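Local structure of exopolygalacturonase (Yersinia enterocolitica, 2UVF) at residues 495-500 and 549-554; 469-474 and 501-506; 87-92 and 393-398. The protein hydrolyses pectin-derived polygalacturonate as a family 28 glycosidase acting at chain ends, binds digalacturonic acid in its pocket, and probably works in the periplasm. All blocks are in the same frame, centred on the assembly; numbering follows the deposited sequence.

Contact 1. Residues 495-500 and 549-554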
loop_
_atom_site.group_PDB
_atom_site.type_symbol
_atom_site.label_atom_id
_atom_site.label_comp_id
_atom_site.label_asym_id
_atom_site.label_seq_id
_atom_site.Cartn_x
_atom_site.Cartn_y
_atom_site.Cartn_z
ATOM N N MET A 495 1.561 -16.802 -5.015
ATOM C CA MET A 495 0.232 -16.502 -4.510
ATOM C C MET A 495 -0.111 -17.449 -3.366
ATOM O O MET A 495 0.189 -18.640 -3.423
ATOM C CB MET A 495 -0.822 -16.568 -5.623
ATOM C CG MET A 495 -2.236 -16.249 -5.166
ATOM S SD MET A 495 -3.431 -16.118 -6.501
ATOM C CE MET A 495 -3.683 -17.848 -6.934
ATOM N N VAL A 496 -0.710 -16.897 -2.317
ATOM C CA VAL A 496 -1.282 -17.703 -1.228
ATOM C C VAL A 496 -2.709 -17.256 -0.920
ATOM O O VAL A 496 -3.043 -16.074 -0.991
ATOM C CB VAL A 496 -0.432 -17.683 0.071
ATOM C CG1 VAL A 496 -0.860 -18.805 1.006
ATOM C CG2 VAL A 496 1.026 -17.836 -0.244
ATOM N N MET A 497 -3.552 -18.240 -0.635
ATOM C CA MET A 497 -4.926 -18.051 -0.213
ATOM C C MET A 497 -5.151 -19.084 0.887
ATOM O O MET A 497 -5.461 -20.240 0.598
ATOM C CB MET A 497 -5.882 -18.319 -1.368
ATOM C CG MET A 497 -5.630 -17.524 -2.635
ATOM S SD MET A 497 -6.931 -17.822 -3.853
ATOM C CE MET A 497 -8.349 -17.085 -3.073
ATOM N N THR A 498 -4.946 -18.692 2.142
ATOM C CA THR A 498 -5.188 -19.597 3.266
ATOM C C THR A 498 -6.450 -19.213 4.013
ATOM O O THR A 498 -6.763 -18.027 4.143
ATOM C CB THR A 498 -4.001 -19.693 4.241
ATOM O OG1 THR A 498 -3.355 -18.418 4.357
ATOM C CG2 THR A 498 -2.998 -20.708 3.747
ATOM N N LEU A 499 -7.177 -20.237 4.467
ATOM C CA LEU A 499 -8.430 -20.090 5.222
ATOM C C LEU A 499 -8.396 -21.091 6.373
ATOM O O LEU A 499 -8.571 -22.301 6.170
ATOM C CB LEU A 499 -9.639 -20.361 4.323
ATOM C CG LEU A 499 -10.923 -19.537 4.449
ATOM C CD1 LEU A 499 -11.910 -19.967 3.370
ATOM C CD2 LEU A 499 -11.560 -19.626 5.835
ATOM N N ASP A 500 -8.164 -20.588 7.581
ATOM C CA ASP A 500 -7.942 -21.462 8.729
ATOM C C ASP A 500 -9.162 -21.530 9.703
ATOM O O ASP A 500 -9.287 -20.700 10.614
ATOM C CB ASP A 500 -6.618 -21.078 9.447
ATOM C CG ASP A 500 -5.444 -20.796 8.465
ATOM O OD1 ASP A 500 -5.669 -20.199 7.389
ATOM O OD2 ASP A 500 -4.279 -21.153 8.778
ATOM N N ALA A 549 -15.232 -24.983 4.771
ATOM C CA ALA A 549 -14.409 -23.829 4.384
ATOM C C ALA A 549 -13.578 -24.114 3.127
ATOM O O ALA A 549 -12.492 -24.705 3.204
ATOM C CB ALA A 549 -13.508 -23.384 5.548
ATOM N N TRP A 550 -14.110 -23.715 1.975
ATOM C CA TRP A 550 -13.361 -23.798 0.726
ATOM C C TRP A 550 -13.360 -22.493 -0.073
ATOM O O TRP A 550 -14.246 -21.644 0.079
ATOM C CB TRP A 550 -13.796 -24.999 -0.146
ATOM C CG TRP A 550 -15.275 -25.081 -0.431
ATOM C CD1 TRP A 550 -15.992 -24.327 -1.330
ATOM C CD2 TRP A 550 -16.212 -25.978 0.179
ATOM N NE1 TRP A 550 -17.323 -24.693 -1.301
ATOM C CE2 TRP A 550 -17.487 -25.704 -0.389
ATOM C CE3 TRP A 550 -16.105 -26.977 1.165
ATOM C CZ2 TRP A 550 -18.645 -26.401 -0.011
ATOM C CZ3 TRP A 550 -17.257 -27.673 1.542
ATOM C CH2 TRP A 550 -18.513 -27.377 0.952
ATOM N N HIS A 551 -12.334 -22.358 -0.910
ATOM C CA HIS A 551 -12.197 -21.260 -1.856
ATOM C C HIS A 551 -12.805 -21.696 -3.171
ATOM O O HIS A 551 -12.812 -22.879 -3.501
ATOM C CB HIS A 551 -10.715 -20.913 -2.081
ATOM C CG HIS A 551 -9.896 -20.898 -0.827
ATOM N ND1 HIS A 551 -9.778 -19.782 -0.028
ATOM C CD2 HIS A 551 -9.167 -21.868 -0.226
ATOM C CE1 HIS A 551 -9.003 -20.061 1.003
ATOM N NE2 HIS A 551 -8.619 -21.320 0.908
ATOM N N ARG A 552 -13.306 -20.745 -3.936
ATOM C CA ARG A 552 -13.949 -21.087 -5.188
ATOM C C ARG A 552 -13.729 -19.969 -6.190
ATOM O O ARG A 552 -13.358 -18.868 -5.811
ATOM C CB ARG A 552 -15.451 -21.404 -4.967
ATOM C CG ARG A 552 -16.330 -20.193 -4.720
ATOM C CD ARG A 552 -17.717 -20.540 -4.165
ATOM N NE ARG A 552 -18.526 -19.319 -4.081
ATOM C CZ ARG A 552 -19.348 -18.890 -5.039
ATOM N NH1 ARG A 552 -19.518 -19.609 -6.154
ATOM N NH2 ARG A 552 -20.016 -17.749 -4.881
ATOM N N LEU A 553 -13.942 -20.265 -7.469
ATOM C CA LEU A 553 -13.883 -19.264 -8.541
ATOM C C LEU A 553 -12.524 -18.560 -8.702
ATOM O O LEU A 553 -12.459 -17.340 -8.817
ATOM C CB LEU A 553 -15.036 -18.251 -8.409
ATOM C CG LEU A 553 -16.454 -18.819 -8.599
ATOM C CD1 LEU A 553 -17.479 -17.806 -8.160
ATOM C CD2 LEU A 553 -16.700 -19.268 -10.064
ATOM N N VAL A 554 -11.451 -19.350 -8.708
ATOM C CA VAL A 554 -10.109 -18.866 -9.035
ATOM C C VAL A 554 -9.827 -19.064 -10.538
ATOM O O VAL A 554 -9.759 -20.191 -11.023
ATOM C CB VAL A 554 -9.010 -19.572 -8.180
ATOM C CG1 VAL A 554 -7.619 -19.108 -8.577
ATOM C CG2 VAL A 554 -9.232 -19.341 -6.690
#

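Contact 2. Residues 469-474 and 501-506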
loop_
_atom_site.group_PDB
_atom_site.type_symbol
_atom_site.label_atom_id
_atom_site.label_comp_id
_atom_site.label_asym_id
_atom_site.label_seq_id
_atom_site.Cartn_x
_atom_site.Cartn_y
_atom_site.Cartn_z
ATOM N N SER A 469 -7.112 -15.440 5.911
ATOM C CA SER A 469 -8.220 -15.246 6.857
ATOM C C SER A 469 -8.281 -16.421 7.818
ATOM O O SER A 469 -7.418 -17.304 7.764
ATOM C CB SER A 469 -9.556 -15.091 6.130
ATOM O OG SER A 469 -10.548 -14.572 6.994
ATOM N N THR A 470 -9.256 -16.388 8.732
ATOM C CA THR A 470 -9.717 -17.592 9.459
ATOM C C THR A 470 -11.244 -17.638 9.413
ATOM O O THR A 470 -11.891 -16.642 9.074
ATOM C CB THR A 470 -9.185 -17.718 10.938
ATOM O OG1 THR A 470 -9.780 -16.722 11.783
ATOM C CG2 THR A 470 -7.655 -17.604 11.014
ATOM N N SER A 471 -11.811 -18.799 9.736
ATOM C CA SER A 471 -13.260 -18.991 9.767
ATOM C C SER A 471 -13.978 -18.120 10.809
ATOM O O SER A 471 -15.121 -17.699 10.585
ATOM C CB SER A 471 -13.592 -20.473 9.992
ATOM O OG SER A 471 -14.990 -20.704 9.993
ATOM N N THR A 472 -13.310 -17.846 11.933
ATOM C CA THR A 472 -13.876 -16.974 12.980
ATOM C C THR A 472 -13.966 -15.490 12.589
ATOM O O THR A 472 -14.855 -14.781 13.071
ATOM C CB THR A 472 -13.157 -17.109 14.354
ATOM O OG1 THR A 472 -11.742 -16.913 14.205
ATOM C CG2 THR A 472 -13.424 -18.479 14.974
ATOM N N ILE A 473 -13.066 -15.027 11.721
ATOM C CA ILE A 473 -13.087 -13.627 11.253
ATOM C C ILE A 473 -14.285 -13.332 10.334
ATOM O O ILE A 473 -14.833 -12.219 10.332
ATOM C CB ILE A 473 -11.740 -13.212 10.600
ATOM C CG1 ILE A 473 -10.662 -13.100 11.679
ATOM C CG2 ILE A 473 -11.877 -11.871 9.878
ATOM C CD1 ILE A 473 -9.253 -13.257 11.194
ATOM N N GLY A 474 -14.696 -14.333 9.565
ATOM C CA GLY A 474 -15.826 -14.181 8.660
ATOM C C GLY A 474 -15.487 -13.277 7.497
ATOM O O GLY A 474 -14.318 -12.920 7.296
ATOM N N TYR A 501 -10.051 -22.520 9.473
ATOM C CA TYR A 501 -11.263 -22.801 10.293
ATOM C C TYR A 501 -11.012 -23.215 11.728
ATOM O O TYR A 501 -10.203 -24.091 11.977
ATOM C CB TYR A 501 -12.159 -23.879 9.656
ATOM C CG TYR A 501 -13.272 -24.457 10.581
ATOM C CD1 TYR A 501 -14.466 -23.787 10.768
ATOM C CD2 TYR A 501 -13.128 -25.671 11.229
ATOM C CE1 TYR A 501 -15.452 -24.278 11.582
ATOM C CE2 TYR A 501 -14.121 -26.171 12.035
ATOM C CZ TYR A 501 -15.289 -25.466 12.206
ATOM O OH TYR A 501 -16.299 -25.949 12.998
ATOM N N ALA A 502 -11.744 -22.621 12.667
ATOM C CA ALA A 502 -11.360 -22.654 14.084
ATOM C C ALA A 502 -12.134 -23.666 14.915
ATOM O O ALA A 502 -12.261 -24.830 14.557
ATOM C CB ALA A 502 -11.508 -21.314 14.691
ATOM N N ASP A 503 -12.655 -23.190 16.038
ATOM C CA ASP A 503 -13.649 -22.139 15.994
ATOM C C ASP A 503 -14.004 -21.716 17.416
ATOM O O ASP A 503 -13.982 -20.554 17.751
ATOM C CB ASP A 503 -14.888 -22.649 15.229
ATOM C CG ASP A 503 -15.409 -21.651 14.196
ATOM O OD1 ASP A 503 -15.675 -20.481 14.571
ATOM O OD2 ASP A 503 -15.593 -22.059 13.026
ATOM N N SER A 504 -14.305 -22.703 18.237
ATOM C CA SER A 504 -14.680 -22.556 19.662
ATOM C C SER A 504 -14.495 -23.834 20.532
ATOM O O SER A 504 -15.486 -24.469 20.903
ATOM C CB SER A 504 -16.095 -21.949 19.828
ATOM O OG SER A 504 -17.123 -22.890 19.545
ATOM N N ASN A 505 -13.258 -24.214 20.892
ATOM C CA ASN A 505 -11.977 -23.536 20.559
ATOM C C ASN A 505 -12.008 -22.000 20.732
ATOM O O ASN A 505 -11.629 -21.236 19.831
ATOM C CB ASN A 505 -11.461 -23.989 19.174
ATOM C CG ASN A 505 -11.573 -25.511 18.972
ATOM O OD1 ASN A 505 -12.277 -25.982 18.069
ATOM N ND2 ASN A 505 -10.893 -26.279 19.826
ATOM N N ALA A 506 -12.425 -21.583 21.931
ATOM C CA ALA A 506 -13.022 -20.256 22.178
ATOM C C ALA A 506 -12.142 -19.005 22.040
ATOM O O ALA A 506 -12.678 -17.891 22.024
ATOM C CB ALA A 506 -13.737 -20.250 23.546
#

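Contact 3. Residues 87-92 and 393-398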
loop_
_atom_site.group_PDB
_atom_site.type_symbol
_atom_site.label_atom_id
_atom_site.label_comp_id
_atom_site.label_asym_id
_atom_site.label_seq_id
_atom_site.Cartn_x
_atom_site.Cartn_y
_atom_site.Cartn_z
ATOM N N ASN A 87 11.041 11.219 -15.118
ATOM C CA ASN A 87 11.195 12.505 -14.423
ATOM C C ASN A 87 10.530 12.535 -13.019
ATOM O O ASN A 87 11.162 12.948 -12.032
ATOM C CB ASN A 87 10.639 13.611 -15.353
ATOM C CG ASN A 87 10.855 15.034 -14.830
ATOM O OD1 ASN A 87 11.403 15.261 -13.747
ATOM N ND2 ASN A 87 10.405 16.017 -15.627
ATOM N N PHE A 88 9.279 12.074 -12.937
ATOM C CA PHE A 88 8.461 12.225 -11.721
ATOM C C PHE A 88 8.235 10.996 -10.808
ATOM O O PHE A 88 7.939 11.175 -9.644
ATOM C CB PHE A 88 7.115 12.881 -12.070
ATOM C CG PHE A 88 7.253 14.206 -12.809
ATOM C CD1 PHE A 88 7.730 15.347 -12.150
ATOM C CD2 PHE A 88 6.923 14.299 -14.157
ATOM C CE1 PHE A 88 7.866 16.569 -12.828
ATOM C CE2 PHE A 88 7.049 15.505 -14.842
ATOM C CZ PHE A 88 7.516 16.643 -14.185
ATOM N N SER A 89 8.370 9.769 -11.311
ATOM C CA SER A 89 8.126 8.576 -10.486
ATOM C C SER A 89 9.416 8.089 -9.824
ATOM O O SER A 89 10.414 7.898 -10.532
ATOM C CB SER A 89 7.529 7.467 -11.350
ATOM O OG SER A 89 7.684 6.184 -10.755
ATOM N N PRO A 90 9.410 7.908 -8.474
ATOM C CA PRO A 90 10.516 7.250 -7.787
ATOM C C PRO A 90 10.620 5.741 -8.068
ATOM O O PRO A 90 11.710 5.175 -7.924
ATOM C CB PRO A 90 10.197 7.476 -6.292
ATOM C CG PRO A 90 8.726 7.576 -6.246
ATOM C CD PRO A 90 8.380 8.350 -7.514
ATOM N N ALA A 91 9.501 5.110 -8.429
ATOM C CA ALA A 91 9.468 3.693 -8.780
ATOM C C ALA A 91 10.125 3.374 -10.124
ATOM O O ALA A 91 10.737 2.317 -10.273
ATOM C CB ALA A 91 8.045 3.192 -8.793
ATOM N N LYS A 92 9.982 4.273 -11.090
ATOM C CA LYS A 92 10.334 4.020 -12.482
ATOM C C LYS A 92 11.790 3.669 -12.786
ATOM O O LYS A 92 12.019 2.759 -13.561
ATOM C CB LYS A 92 9.862 5.171 -13.387
ATOM C CG LYS A 92 10.105 4.965 -14.876
ATOM C CD LYS A 92 9.452 3.700 -15.416
ATOM C CE LYS A 92 9.298 3.769 -16.929
ATOM N NZ LYS A 92 10.261 4.746 -17.488
ATOM N N VAL A 393 -3.004 3.587 -5.369
ATOM C CA VAL A 393 -1.583 3.692 -5.086
ATOM C C VAL A 393 -0.777 3.491 -6.376
ATOM O O VAL A 393 -0.815 2.423 -6.993
ATOM C CB VAL A 393 -1.149 2.643 -4.025
ATOM C CG1 VAL A 393 0.367 2.583 -3.886
ATOM C CG2 VAL A 393 -1.779 2.930 -2.670
ATOM N N PHE A 394 -0.026 4.518 -6.769
ATOM C CA PHE A 394 0.835 4.421 -7.934
ATOM C C PHE A 394 2.161 5.144 -7.733
ATOM O O PHE A 394 2.260 6.042 -6.893
ATOM C CB PHE A 394 0.109 4.900 -9.204
ATOM C CG PHE A 394 -0.231 6.381 -9.236
ATOM C CD1 PHE A 394 0.519 7.251 -10.016
ATOM C CD2 PHE A 394 -1.370 6.875 -8.583
ATOM C CE1 PHE A 394 0.191 8.603 -10.112
ATOM C CE2 PHE A 394 -1.713 8.236 -8.663
ATOM C CZ PHE A 394 -0.927 9.098 -9.422
ATOM N N ASN A 395 3.170 4.712 -8.487
ATOM C CA ASN A 395 4.538 5.249 -8.422
ATOM C C ASN A 395 5.256 5.128 -7.093
ATOM O O ASN A 395 6.273 5.777 -6.883
ATOM C CB ASN A 395 4.597 6.703 -8.922
ATOM C CG ASN A 395 4.194 6.823 -10.372
ATOM O OD1 ASN A 395 3.873 5.814 -11.040
ATOM N ND2 ASN A 395 4.156 8.062 -10.865
ATOM N N ASN A 396 4.743 4.279 -6.214
ATOM C CA ASN A 396 5.345 4.070 -4.893
ATOM C C ASN A 396 6.569 3.182 -4.989
ATOM O O ASN A 396 6.625 2.299 -5.818
ATOM C CB ASN A 396 4.320 3.442 -3.926
ATOM C CG ASN A 396 3.420 4.466 -3.227
ATOM O OD1 ASN A 396 3.150 4.349 -2.028
ATOM N ND2 ASN A 396 2.952 5.457 -3.960
ATOM N N PHE A 397 7.567 3.439 -4.157
ATOM C CA PHE A 397 8.634 2.476 -3.900
ATOM C C PHE A 397 8.352 1.836 -2.525
ATOM O O PHE A 397 8.128 2.549 -1.565
ATOM C CB PHE A 397 10.003 3.179 -3.919
ATOM C CG PHE A 397 11.177 2.300 -3.502
ATOM C CD1 PHE A 397 11.943 1.623 -4.452
ATOM C CD2 PHE A 397 11.544 2.194 -2.159
ATOM C CE1 PHE A 397 13.019 0.842 -4.070
ATOM C CE2 PHE A 397 12.621 1.409 -1.771
ATOM C CZ PHE A 397 13.356 0.735 -2.725
ATOM N N PHE A 398 8.346 0.505 -2.449
ATOM C CA PHE A 398 8.084 -0.212 -1.168
ATOM C C PHE A 398 9.290 -1.055 -0.771
ATOM O O PHE A 398 9.716 -1.911 -1.528
ATOM C CB PHE A 398 6.845 -1.118 -1.232
ATOM C CG PHE A 398 5.542 -0.385 -1.308
ATOM C CD1 PHE A 398 4.858 -0.016 -0.146
ATOM C CD2 PHE A 398 4.973 -0.081 -2.541
ATOM C CE1 PHE A 398 3.633 0.672 -0.226
ATOM C CE2 PHE A 398 3.764 0.582 -2.624
ATOM C CZ PHE A 398 3.095 0.963 -1.467
#

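Contact 1. Residues 495-500 and 549-554
Met497 sets CG beside the backbone N (chi1 -55°), and with an extended chi2 this carries SD out to Val554; the bend at chi3 places only the terminal CE. His551 also sets CG beside its backbone N (chi1 -43°), while Val554 places CG1 anti to N, which leaves CG2 to face the methionine. Met497 and Val554 meet tip to tip, SD lying 4.0 Å from Val554 CG2; farther along, Met495 CE brushes Val554 CG1. The imidazole of His551 fills the middle of the contact. Met497 CB sits over one of its faces, nearer the periphery than the centre, and Leu499 N lies at its edge. Leu499 and His551 pass alongside one another, pointing opposite ways, and Leu499 CB approaches His551 CE1 obliquely at 3.4 Å. Beyond the ring, Leu499 CD2 packs on Ala549 CB at 4.2 Å. Met497 O lies near His551 NE2, but at a poor angle; the imidazole nitrogen is instead bonded to Lys542 O, which gives this buried polar atom a partner and restrains the turn of the ring. Strands 495-500 and 551-554 run nearly antiparallel, at 155°, their axes 9.7 Å apart at closest approach: the spacing of two walls facing across the interior of the right-handed parallel beta-helix of family 28, not of paired strands. Strand 493-500 is hydrogen-bonded to strand 463-470 on one side, through Val496, and to strand 539-542 on the other, through Met495 and Met497. Strand 551-562 pairs with strand 518-532, whose Phe519 and Phe522 also touch Met497.

Contact 2. Residues 469-474 and 501-506
The phenol ring of Tyr501 presents an edge to Ser471, whose hydroxyl lies in the ring plane with OG 3.2 Å from Tyr501 CD1. Ser471 OG stands anti to its backbone N (chi1 -178°), and this carries it out between the ring edge and the carboxylate of Asp503. There it donates a weak hydrogen bond, Ser471 OG to Asp503 OD2, at 3.4 Å; the place of that oxygen is not secure in the model. Ser471 CB meanwhile rests against the backbone of Tyr501. One residue on, Thr472 OG1 takes the crowded position between backbone N and carbonyl carbon, and CG2 is the branch touching Ala502 and Asp503. That methyl packs tightly on Ala502 CB, at 3.4 Å, and passes the carboxylate of Asp503, with Thr472 CG2 3.0 Å from Asp503 OD1. Thr472 OG1 looks back into its own turn and shares a hydrogen bond of 3.1 Å with Thr470 OG1. The contact sets the turn after strand 463-470 against the loop that leaves strand 493-500, both projecting from the beta-helix coils, with the Thr472 side chain about 11 Å from a bound galacturonic acid unit; Pro516 also touches Ser471, and Asn547 touches Tyr501. Its single polar link between the segments is weak, so the fit rests largely on the serine and threonine carbons, and the carboxylate probably gains little charge compensation from residues 469-474.

Contact 3. Residues 87-92 and 393-398
Ser89 and Asn395 lie against each other side chain to side chain. Asn395 holds CG beside its backbone N (chi1 -62°), and its amide turns a face to Ser89, whose CB and OG lie over it, Ser89 CB 3.5 Å from Asn395 CG. Ser89 OG, anti to its own N (chi1 160°), turns back to its own chain and accepts from Lys92 N at 3.0 Å, a capping bond at the start of helix 92-100. The next two residues address the backbone of the turn: Pro90 sets ring carbon CG 3.1 Å from Asn395 O, while Ala91 aims its methyl across, CB lying 3.4 Å from Asn396 O. Asn395 has a positive phi of 60°, a left-handed backbone at the corner between strands 391-394 and 397-399. Asn396 points CB away from residues 87-92 and ties the corner from within: its ND2 donates to Phe394 O at 3.1 Å, from above the carbonyl plane, and its OD1 is bonded to His372 NE2. The two segments are therefore joined by close packing: Ser89 on the Asn395 amide, and Pro90 and Ala91 on the peptide oxygens of Asn395 and Asn396. The segment 87-92 links helix 81-88 to helix 92-100 in the fibronectin type III region, and this connection seats that region on a corner of the beta-helix. Tyr94 of helix 92-100 meets the Phe397 ring, Asn85 of helix 81-88 touches Asn395, and strands 365-368 and 421-427 flank strand 391-394 in the beta-helix wall.

From the N terminus, residues 87-92, within the fibronectin type III region, meet 393-398 of the beta-helix: contact 3 closes a loop of 300 intervening residues and ties that region to the beta-helix. It is complete before the other two begin. Contacts 1 and 2 then cross: 469-474 comes first, 495-500 and 501-506 follow consecutively, and 549-554 comes last. They also touch, Thr498 O lying 3.2 Å from Ser469 N in a probable hydrogen bond between neighbouring strands. Contact 1 joins facing walls of the later coils, contact 2 the loops projecting from them; contact 3 lies on the opposite side of the chain's centre from both, about 31 Å from contact 1 between centres.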